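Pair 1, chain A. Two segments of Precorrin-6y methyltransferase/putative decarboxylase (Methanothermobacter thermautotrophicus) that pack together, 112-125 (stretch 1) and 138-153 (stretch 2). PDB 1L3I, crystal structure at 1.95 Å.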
# COMPACT_ATOMS: atom_id res chain seq x y z
N GLU A 112 12.73 -4.63 -25.04
CA GLU A 112 13.63 -5.77 -25.27
C GLU A 112 13.93 -6.59 -24.03
O GLU A 112 14.97 -7.25 -23.96
CB GLU A 112 14.94 -5.26 -25.88
CG GLU A 112 14.74 -4.38 -27.10
CD GLU A 112 16.00 -3.65 -27.51
OE1 GLU A 112 16.89 -3.45 -26.65
OE2 GLU A 112 16.09 -3.27 -28.69
N LEU A 113 13.01 -6.60 -23.07
CA LEU A 113 13.23 -7.32 -21.82
C LEU A 113 13.64 -8.78 -22.01
O LEU A 113 14.65 -9.25 -21.47
CB LEU A 113 12.00 -7.25 -20.91
CG LEU A 113 12.19 -7.98 -19.58
CD1 LEU A 113 13.27 -7.31 -18.74
CD2 LEU A 113 10.87 -8.03 -18.85
N GLN A 114 12.84 -9.50 -22.79
CA GLN A 114 13.07 -10.91 -23.06
C GLN A 114 14.48 -11.17 -23.61
O GLN A 114 15.19 -12.05 -23.12
CB GLN A 114 12.03 -11.40 -24.04
CG GLN A 114 12.07 -12.87 -24.32
CD GLN A 114 10.97 -13.28 -25.26
OE1 GLN A 114 11.02 -12.99 -26.47
NE2 GLN A 114 9.95 -13.95 -24.72
N GLU A 115 14.87 -10.37 -24.60
CA GLU A 115 16.18 -10.49 -25.24
C GLU A 115 17.30 -10.21 -24.23
O GLU A 115 18.27 -10.97 -24.15
CB GLU A 115 16.27 -9.48 -26.39
CG GLU A 115 17.52 -9.55 -27.21
CD GLU A 115 17.54 -8.53 -28.34
OE1 GLU A 115 16.54 -7.77 -28.50
OE2 GLU A 115 18.55 -8.48 -29.08
N ILE A 116 17.14 -9.11 -23.50
CA ILE A 116 18.07 -8.64 -22.47
C ILE A 116 18.28 -9.73 -21.43
O ILE A 116 19.41 -10.02 -21.06
CB ILE A 116 17.52 -7.37 -21.78
CG1 ILE A 116 17.57 -6.18 -22.74
CG2 ILE A 116 18.29 -7.04 -20.50
CD1 ILE A 116 16.88 -4.95 -22.18
N LEU A 117 17.18 -10.35 -20.99
CA LEU A 117 17.28 -11.42 -19.99
C LEU A 117 17.98 -12.67 -20.52
O LEU A 117 18.90 -13.17 -19.87
CB LEU A 117 15.91 -11.76 -19.41
CG LEU A 117 15.28 -10.76 -18.45
CD1 LEU A 117 13.96 -11.33 -18.01
CD2 LEU A 117 16.19 -10.48 -17.25
N ARG A 118 17.58 -13.16 -21.69
CA ARG A 118 18.19 -14.34 -22.30
C ARG A 118 19.70 -14.16 -22.37
O ARG A 118 20.43 -15.08 -22.06
CB ARG A 118 17.69 -14.56 -23.72
CG ARG A 118 16.35 -15.24 -23.84
CD ARG A 118 16.05 -15.46 -25.30
NE ARG A 118 14.71 -15.93 -25.57
CZ ARG A 118 13.89 -15.38 -26.45
NH1 ARG A 118 14.27 -14.31 -27.16
NH2 ARG A 118 12.68 -15.92 -26.69
N ILE A 119 20.14 -12.98 -22.80
CA ILE A 119 21.56 -12.64 -22.88
C ILE A 119 22.19 -12.63 -21.49
O ILE A 119 23.27 -13.18 -21.30
CB ILE A 119 21.81 -11.26 -23.57
CG1 ILE A 119 21.33 -11.28 -25.02
CG2 ILE A 119 23.27 -10.84 -23.46
CD1 ILE A 119 21.30 -9.91 -25.69
N ILE A 120 21.53 -11.99 -20.52
CA ILE A 120 22.08 -11.96 -19.16
C ILE A 120 22.25 -13.39 -18.66
O ILE A 120 23.22 -13.70 -17.98
CB ILE A 120 21.19 -11.14 -18.15
CG1 ILE A 120 21.29 -9.64 -18.42
CG2 ILE A 120 21.62 -11.44 -16.71
CD1 ILE A 120 20.39 -8.78 -17.55
N LYS A 121 21.33 -14.28 -19.00
CA LYS A 121 21.47 -15.67 -18.57
C LYS A 121 22.78 -16.21 -19.14
O LYS A 121 23.63 -16.63 -18.37
CB LYS A 121 20.30 -16.55 -19.01
CG LYS A 121 20.41 -17.95 -18.46
CD LYS A 121 19.45 -18.90 -19.15
CE LYS A 121 19.71 -20.34 -18.67
NZ LYS A 121 18.70 -21.31 -19.24
N ASP A 122 23.00 -16.06 -20.46
CA ASP A 122 24.22 -16.53 -21.17
C ASP A 122 25.57 -16.06 -20.60
O ASP A 122 26.62 -16.62 -20.94
CB ASP A 122 24.22 -16.11 -22.66
CG ASP A 122 23.19 -16.85 -23.52
OD1 ASP A 122 22.21 -17.45 -23.05
OD2 ASP A 122 23.33 -16.77 -24.75
N LYS A 123 25.55 -15.02 -19.76
CA LYS A 123 26.79 -14.48 -19.19
C LYS A 123 26.82 -14.48 -17.68
O LYS A 123 27.73 -13.89 -17.09
CB LYS A 123 26.97 -13.03 -19.63
CG LYS A 123 26.49 -12.70 -21.02
CD LYS A 123 27.20 -11.46 -21.53
CE LYS A 123 28.71 -11.70 -21.59
NZ LYS A 123 29.24 -10.94 -22.74
N LEU A 124 25.81 -15.08 -17.05
CA LEU A 124 25.73 -15.08 -15.58
C LEU A 124 26.65 -16.10 -14.92
O LEU A 124 26.59 -17.28 -15.21
CB LEU A 124 24.26 -15.27 -15.11
CG LEU A 124 23.91 -14.94 -13.64
CD1 LEU A 124 24.09 -13.47 -13.35
CD2 LEU A 124 22.48 -15.37 -13.31
N LYS A 125 27.55 -15.61 -14.06
CA LYS A 125 28.45 -16.49 -13.35
C LYS A 125 27.65 -17.35 -12.34
O LYS A 125 26.52 -17.00 -11.97
CB LYS A 125 29.51 -15.68 -12.61
CG LYS A 125 30.64 -15.22 -13.47
CD LYS A 125 31.59 -14.37 -12.65
CE LYS A 125 32.80 -13.96 -13.48
NZ LYS A 125 33.56 -12.83 -12.84
N GLU A 138 2.97 -4.91 -17.32
CA GLU A 138 3.39 -5.87 -18.32
C GLU A 138 4.77 -6.41 -18.00
O GLU A 138 5.01 -7.62 -18.10
CB GLU A 138 3.38 -5.25 -19.70
CG GLU A 138 2.00 -4.77 -20.17
CD GLU A 138 1.57 -3.43 -19.57
OE1 GLU A 138 2.37 -2.76 -18.91
OE2 GLU A 138 0.41 -3.05 -19.78
N THR A 139 5.65 -5.53 -17.58
CA THR A 139 7.01 -5.91 -17.23
C THR A 139 7.03 -6.90 -16.06
O THR A 139 7.85 -7.80 -16.04
CB THR A 139 7.84 -4.68 -16.87
OG1 THR A 139 7.68 -3.69 -17.91
CG2 THR A 139 9.30 -5.02 -16.73
N LYS A 140 6.13 -6.73 -15.09
CA LYS A 140 6.09 -7.63 -13.93
C LYS A 140 5.76 -9.04 -14.39
O LYS A 140 6.40 -10.01 -13.97
CB LYS A 140 5.05 -7.15 -12.90
CG LYS A 140 5.41 -5.86 -12.20
CD LYS A 140 4.25 -5.30 -11.40
CE LYS A 140 4.48 -3.82 -11.10
NZ LYS A 140 3.29 -3.15 -10.52
N PHE A 141 4.77 -9.16 -15.27
CA PHE A 141 4.36 -10.44 -15.80
C PHE A 141 5.47 -11.01 -16.67
O PHE A 141 5.90 -12.15 -16.49
CB PHE A 141 3.10 -10.26 -16.64
CG PHE A 141 2.62 -11.54 -17.28
CD1 PHE A 141 1.85 -12.44 -16.55
CD2 PHE A 141 2.94 -11.84 -18.61
CE1 PHE A 141 1.40 -13.63 -17.13
CE2 PHE A 141 2.50 -13.02 -19.20
CZ PHE A 141 1.72 -13.92 -18.46
N GLU A 142 5.95 -10.20 -17.61
CA GLU A 142 7.01 -10.59 -18.54
C GLU A 142 8.29 -11.09 -17.86
O GLU A 142 8.78 -12.15 -18.22
CB GLU A 142 7.33 -9.42 -19.50
CG GLU A 142 8.07 -9.84 -20.75
CD GLU A 142 7.30 -10.91 -21.54
OE1 GLU A 142 6.04 -10.90 -21.53
OE2 GLU A 142 7.97 -11.77 -22.18
N ALA A 143 8.77 -10.36 -16.86
CA ALA A 143 9.98 -10.72 -16.13
C ALA A 143 9.83 -12.11 -15.51
O ALA A 143 10.73 -12.94 -15.59
CB ALA A 143 10.28 -9.66 -15.03
N MSE A 144 8.67 -12.36 -14.93
CA MSE A 144 8.36 -13.64 -14.30
C MSE A 144 8.37 -14.79 -15.30
O MSE A 144 9.14 -15.73 -15.14
CB MSE A 144 7.00 -13.55 -13.63
CG MSE A 144 6.95 -12.53 -12.53
SE MSE A 144 7.25 -13.36 -10.86
CE MSE A 144 5.40 -13.81 -10.54
N GLU A 145 7.52 -14.71 -16.33
CA GLU A 145 7.44 -15.75 -17.36
C GLU A 145 8.83 -16.00 -17.95
O GLU A 145 9.33 -17.12 -17.91
CB GLU A 145 6.43 -15.36 -18.47
CG GLU A 145 6.24 -16.46 -19.57
CD GLU A 145 5.05 -16.21 -20.51
OE1 GLU A 145 5.05 -15.20 -21.25
OE2 GLU A 145 4.11 -17.06 -20.52
N CYS A 146 9.47 -14.95 -18.44
CA CYS A 146 10.79 -15.09 -19.03
C CYS A 146 11.80 -15.76 -18.12
O CYS A 146 12.44 -16.72 -18.52
CB CYS A 146 11.33 -13.74 -19.46
SG CYS A 146 10.53 -13.18 -20.97
N LEU A 147 11.91 -15.28 -16.88
CA LEU A 147 12.87 -15.87 -15.97
C LEU A 147 12.54 -17.31 -15.62
O LEU A 147 13.45 -18.11 -15.43
CB LEU A 147 13.02 -15.01 -14.72
CG LEU A 147 13.89 -13.77 -14.90
CD1 LEU A 147 13.74 -12.86 -13.71
CD2 LEU A 147 15.34 -14.17 -15.10
N ARG A 148 11.26 -17.66 -15.56
CA ARG A 148 10.87 -19.05 -15.28
C ARG A 148 11.30 -19.91 -16.45
O ARG A 148 11.92 -20.96 -16.28
CB ARG A 148 9.36 -19.21 -15.10
CG ARG A 148 8.94 -19.35 -13.65
CD ARG A 148 7.44 -19.38 -13.54
NE ARG A 148 6.97 -18.74 -12.30
CZ ARG A 148 5.78 -18.96 -11.76
NH1 ARG A 148 4.93 -19.81 -12.35
NH2 ARG A 148 5.45 -18.36 -10.63
N ASP A 149 10.98 -19.42 -17.65
CA ASP A 149 11.29 -20.10 -18.90
C ASP A 149 12.78 -20.32 -19.10
O ASP A 149 13.19 -21.22 -19.83
CB ASP A 149 10.71 -19.32 -20.08
CG ASP A 149 9.19 -19.30 -20.08
OD1 ASP A 149 8.56 -19.92 -19.17
OD2 ASP A 149 8.61 -18.68 -21.00
N LEU A 150 13.60 -19.49 -18.46
CA LEU A 150 15.05 -19.63 -18.58
C LEU A 150 15.57 -20.53 -17.49
O LEU A 150 16.78 -20.67 -17.31
CB LEU A 150 15.73 -18.26 -18.55
CG LEU A 150 15.37 -17.31 -19.68
CD1 LEU A 150 16.08 -15.98 -19.48
CD2 LEU A 150 15.73 -17.92 -21.04
N GLY A 151 14.67 -21.13 -16.72
CA GLY A 151 15.06 -22.05 -15.67
C GLY A 151 15.40 -21.52 -14.29
O GLY A 151 15.97 -22.25 -13.46
N PHE A 152 15.05 -20.27 -14.00
CA PHE A 152 15.36 -19.71 -12.69
C PHE A 152 14.22 -19.87 -11.70
O PHE A 152 13.06 -20.11 -12.07
CB PHE A 152 15.66 -18.21 -12.78
CG PHE A 152 16.90 -17.88 -13.54
CD1 PHE A 152 16.83 -17.51 -14.88
CD2 PHE A 152 18.14 -17.90 -12.92
CE1 PHE A 152 17.97 -17.15 -15.59
CE2 PHE A 152 19.30 -17.54 -13.62
CZ PHE A 152 19.22 -17.17 -14.95
N ASP A 153 14.56 -19.76 -10.42
CA ASP A 153 13.57 -19.78 -9.35
C ASP A 153 13.29 -18.27 -9.21
O ASP A 153 14.17 -17.52 -8.77
CB ASP A 153 14.19 -20.33 -8.07
CG ASP A 153 13.17 -20.50 -6.93
OD1 ASP A 153 12.40 -19.55 -6.62
OD2 ASP A 153 13.17 -21.58 -6.32

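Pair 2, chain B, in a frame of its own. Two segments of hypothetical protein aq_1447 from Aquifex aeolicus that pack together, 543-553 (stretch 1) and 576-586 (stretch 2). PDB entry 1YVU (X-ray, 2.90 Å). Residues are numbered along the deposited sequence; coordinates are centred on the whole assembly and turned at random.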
# COMPACT_ATOMS: atom_id res chain seq x y z
N LEU B 543 -12.05 11.01 -17.05
CA LEU B 543 -10.73 10.60 -16.56
C LEU B 543 -10.60 9.09 -16.56
O LEU B 543 -9.98 8.50 -17.45
CB LEU B 543 -10.56 11.10 -15.14
CG LEU B 543 -9.56 12.19 -14.79
CD1 LEU B 543 -9.46 12.15 -13.29
CD2 LEU B 543 -8.21 11.96 -15.39
N THR B 544 -11.29 8.48 -15.60
CA THR B 544 -11.37 7.05 -15.38
C THR B 544 -11.64 6.31 -16.68
O THR B 544 -10.86 5.44 -17.07
CB THR B 544 -12.49 6.78 -14.38
OG1 THR B 544 -12.36 7.68 -13.28
CG2 THR B 544 -12.44 5.38 -13.87
N GLU B 545 -12.65 6.78 -17.41
CA GLU B 545 -13.09 6.26 -18.70
C GLU B 545 -12.03 6.34 -19.79
O GLU B 545 -11.84 5.37 -20.53
CB GLU B 545 -14.33 7.02 -19.17
CG GLU B 545 -15.65 6.72 -18.45
CD GLU B 545 -16.47 5.59 -19.10
OE1 GLU B 545 -16.36 5.39 -20.33
OE2 GLU B 545 -17.25 4.93 -18.37
N LYS B 546 -11.35 7.49 -19.90
CA LYS B 546 -10.33 7.67 -20.94
C LYS B 546 -9.18 6.77 -20.62
O LYS B 546 -8.83 5.94 -21.44
CB LYS B 546 -9.85 9.11 -21.06
CG LYS B 546 -9.54 9.55 -22.50
CD LYS B 546 -9.76 11.05 -22.72
CE LYS B 546 -11.23 11.50 -22.50
NZ LYS B 546 -11.51 12.98 -22.71
N ALA B 547 -8.74 6.84 -19.36
CA ALA B 547 -7.63 6.03 -18.84
C ALA B 547 -7.78 4.56 -19.15
O ALA B 547 -6.85 3.94 -19.69
CB ALA B 547 -7.47 6.24 -17.33
N ILE B 548 -9.01 4.06 -18.94
CA ILE B 548 -9.33 2.67 -19.19
C ILE B 548 -9.70 2.38 -20.64
O ILE B 548 -9.47 1.27 -21.11
CB ILE B 548 -10.33 2.14 -18.17
CG1 ILE B 548 -9.63 2.15 -16.80
CG2 ILE B 548 -10.73 0.69 -18.45
CD1 ILE B 548 -10.54 2.21 -15.66
N GLY B 549 -10.20 3.38 -21.36
CA GLY B 549 -10.54 3.16 -22.77
C GLY B 549 -9.27 3.15 -23.58
O GLY B 549 -9.15 2.41 -24.59
N ASP B 550 -8.31 3.96 -23.11
CA ASP B 550 -6.99 4.09 -23.71
C ASP B 550 -6.32 2.74 -23.58
O ASP B 550 -5.79 2.22 -24.58
CB ASP B 550 -6.14 5.15 -23.03
CG ASP B 550 -6.43 6.55 -23.54
OD1 ASP B 550 -5.64 7.07 -24.34
OD2 ASP B 550 -7.43 7.13 -23.12
N VAL B 551 -6.45 2.13 -22.40
CA VAL B 551 -5.92 0.79 -22.12
C VAL B 551 -6.51 -0.23 -23.12
O VAL B 551 -5.80 -1.05 -23.72
CB VAL B 551 -6.28 0.41 -20.69
CG1 VAL B 551 -6.14 -1.12 -20.42
CG2 VAL B 551 -5.41 1.20 -19.76
N PHE B 552 -7.81 -0.07 -23.39
CA PHE B 552 -8.51 -0.93 -24.31
C PHE B 552 -8.16 -0.70 -25.76
O PHE B 552 -7.93 -1.67 -26.47
CB PHE B 552 -10.00 -0.79 -24.08
CG PHE B 552 -10.50 -1.69 -23.01
CD1 PHE B 552 -10.47 -1.29 -21.66
CD2 PHE B 552 -10.99 -2.96 -23.33
CE1 PHE B 552 -10.91 -2.15 -20.65
CE2 PHE B 552 -11.44 -3.84 -22.34
CZ PHE B 552 -11.41 -3.44 -20.99
N SER B 553 -8.02 0.57 -26.17
CA SER B 553 -7.62 0.88 -27.55
C SER B 553 -6.18 0.43 -27.80
O SER B 553 -5.87 0.03 -28.91
CB SER B 553 -7.82 2.35 -27.92
OG SER B 553 -6.98 3.21 -27.19
N ARG B 576 -15.45 1.74 -7.87
CA ARG B 576 -16.70 1.40 -8.57
C ARG B 576 -16.77 1.89 -10.03
O ARG B 576 -17.26 1.19 -10.91
CB ARG B 576 -17.87 1.94 -7.76
CG ARG B 576 -19.26 1.58 -8.24
CD ARG B 576 -20.08 2.86 -8.33
NE ARG B 576 -21.52 2.62 -8.44
CZ ARG B 576 -22.46 3.48 -8.03
NH1 ARG B 576 -22.13 4.64 -7.47
NH2 ARG B 576 -23.74 3.16 -8.17
N ASP B 577 -16.16 3.06 -10.25
CA ASP B 577 -16.08 3.75 -11.55
C ASP B 577 -15.22 2.98 -12.53
O ASP B 577 -15.53 2.91 -13.72
CB ASP B 577 -15.43 5.12 -11.37
CG ASP B 577 -15.99 5.89 -10.21
OD1 ASP B 577 -16.68 6.91 -10.48
OD2 ASP B 577 -15.74 5.48 -9.05
N GLU B 578 -14.12 2.45 -12.02
CA GLU B 578 -13.19 1.69 -12.81
C GLU B 578 -13.78 0.35 -13.17
O GLU B 578 -13.82 0.03 -14.35
CB GLU B 578 -11.89 1.50 -12.06
CG GLU B 578 -11.38 2.78 -11.51
CD GLU B 578 -10.09 2.63 -10.78
OE1 GLU B 578 -9.80 1.53 -10.27
OE2 GLU B 578 -9.38 3.66 -10.70
N VAL B 579 -14.37 -0.35 -12.19
CA VAL B 579 -15.00 -1.67 -12.39
C VAL B 579 -16.00 -1.57 -13.55
O VAL B 579 -15.99 -2.40 -14.47
CB VAL B 579 -15.73 -2.13 -11.09
CG1 VAL B 579 -16.24 -3.55 -11.21
CG2 VAL B 579 -14.80 -2.04 -9.89
N ALA B 580 -16.72 -0.45 -13.55
CA ALA B 580 -17.74 -0.10 -14.55
C ALA B 580 -17.15 0.05 -15.95
O ALA B 580 -17.53 -0.69 -16.88
CB ALA B 580 -18.42 1.20 -14.14
N ALA B 581 -16.18 0.98 -16.07
CA ALA B 581 -15.49 1.33 -17.31
C ALA B 581 -15.00 0.09 -18.01
O ALA B 581 -15.22 -0.07 -19.19
CB ALA B 581 -14.33 2.25 -17.02
N PHE B 582 -14.46 -0.83 -17.23
CA PHE B 582 -13.93 -2.10 -17.70
C PHE B 582 -15.02 -2.95 -18.32
O PHE B 582 -14.95 -3.27 -19.51
CB PHE B 582 -13.28 -2.85 -16.54
CG PHE B 582 -11.87 -2.43 -16.25
CD1 PHE B 582 -11.59 -1.64 -15.13
CD2 PHE B 582 -10.81 -2.81 -17.09
CE1 PHE B 582 -10.26 -1.22 -14.85
CE2 PHE B 582 -9.46 -2.40 -16.82
CZ PHE B 582 -9.19 -1.60 -15.70
N LYS B 583 -16.05 -3.25 -17.52
CA LYS B 583 -17.19 -4.06 -17.93
C LYS B 583 -17.83 -3.56 -19.21
O LYS B 583 -18.21 -4.37 -20.06
CB LYS B 583 -18.26 -4.06 -16.84
CG LYS B 583 -17.84 -4.66 -15.54
CD LYS B 583 -18.97 -4.55 -14.54
CE LYS B 583 -18.69 -5.39 -13.30
NZ LYS B 583 -19.65 -5.17 -12.20
N LYS B 584 -17.90 -2.24 -19.36
CA LYS B 584 -18.49 -1.64 -20.55
C LYS B 584 -17.58 -1.66 -21.75
O LYS B 584 -18.04 -1.87 -22.86
CB LYS B 584 -18.98 -0.24 -20.26
CG LYS B 584 -20.18 -0.28 -19.33
CD LYS B 584 -20.39 1.03 -18.61
CE LYS B 584 -21.56 0.95 -17.65
NZ LYS B 584 -21.82 2.31 -17.08
N TYR B 585 -16.27 -1.52 -21.49
CA TYR B 585 -15.25 -1.55 -22.54
C TYR B 585 -14.89 -3.00 -22.85
O TYR B 585 -14.27 -3.30 -23.87
CB TYR B 585 -14.02 -0.75 -22.14
CG TYR B 585 -14.11 0.73 -22.45
CD1 TYR B 585 -14.28 1.69 -21.43
CD2 TYR B 585 -14.06 1.19 -23.78
CE1 TYR B 585 -14.40 3.07 -21.73
CE2 TYR B 585 -14.18 2.57 -24.10
CZ TYR B 585 -14.35 3.50 -23.07
OH TYR B 585 -14.43 4.83 -23.41
N GLY B 586 -15.27 -3.89 -21.94
CA GLY B 586 -15.08 -5.32 -22.14
C GLY B 586 -16.20 -5.75 -23.08
O GLY B 586 -15.97 -6.54 -23.98

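Both pairs set two helices side by side, running in broadly the same direction. In pair 1 the axes cross at -34° and approach to 10.0 Å; in pair 2 they cross at -43° and approach to 9.3 Å. Fourteen central residues superpose with an RMSD of 0.5 Å. The buried surface is nearly equal, 587 Å² in pair 1 and 579 Å² in pair 2.

The side chains coincide most closely at A:Leu117, which matches B:Ile548. Their side-chain centres fall 0.5 Å apart, and both point toward the other helix. A:Leu117 CD1 lies 3.9 Å from A:Cys146 CB and 4.0 Å from A:Leu147 CG. B:Ile548 CD1 lies 4.0 Å from B:Ala581 CB, at the position of A:Cys146. B:Ile548 CD1 also lies 3.5 Å from B:Phe582 CE1, and B:Phe582 matches A:Leu147. The aromatic ring adds a flat surface here: B:Ile548 CG2 sits over its face, 3.7 Å from the B:Phe582 ring centroid.

One turn earlier, A:Leu113 matches B:Thr544. A:Leu113 CD2 reaches A:Glu142 CG at 3.8 Å and A:Ala143 CB at 4.2 Å. The shorter threonine is met by a longer partner. B:Thr544 CG2 packs 3.7 Å from CG of B:Glu578, which matches A:Ala143.

A:Arg118 matches B:Gly549, and A:Leu150 matches B:Tyr585. In pair 1, A:Arg118 CG packs against A:Leu150 CD2 at 3.9 Å. In pair 2 the glycine leaves room for a ring. B:Gly549 CA lies over the face of B:Tyr585, 3.8 Å from the ring centroid. A CB on this glycine would come within 2.9 Å of B:Tyr585 CZ, a clash.

The last shared contact differs most in chemistry. A:Lys121 matches B:Phe552. A:Lys121 NZ donates a hydrogen bond of 2.8 Å to A:Leu150 O, where the second helix has just ended. Its aliphatic part also packs, with A:Lys121 CD 3.8 Å from A:Leu150 CB. B:Phe552 makes the contact with its ring instead. B:Tyr585 CB lies over its face, 3.6 Å from the B:Phe552 ring centroid, while B:Phe582 CD2 approaches the ring edge, 3.6 Å from B:Phe552 CE1. The B:Phe552 and B:Tyr585 rings are slid apart and barely overlap.

Pair 2 has no hydrogen bond between its stretches. Both pairs keep an aliphatic residue at the centre. At the matched positions around it, pair 1 uses leucines, a cysteine, an arginine and a lysine, whereas pair 2 uses three aromatic rings, an alanine and a glycine.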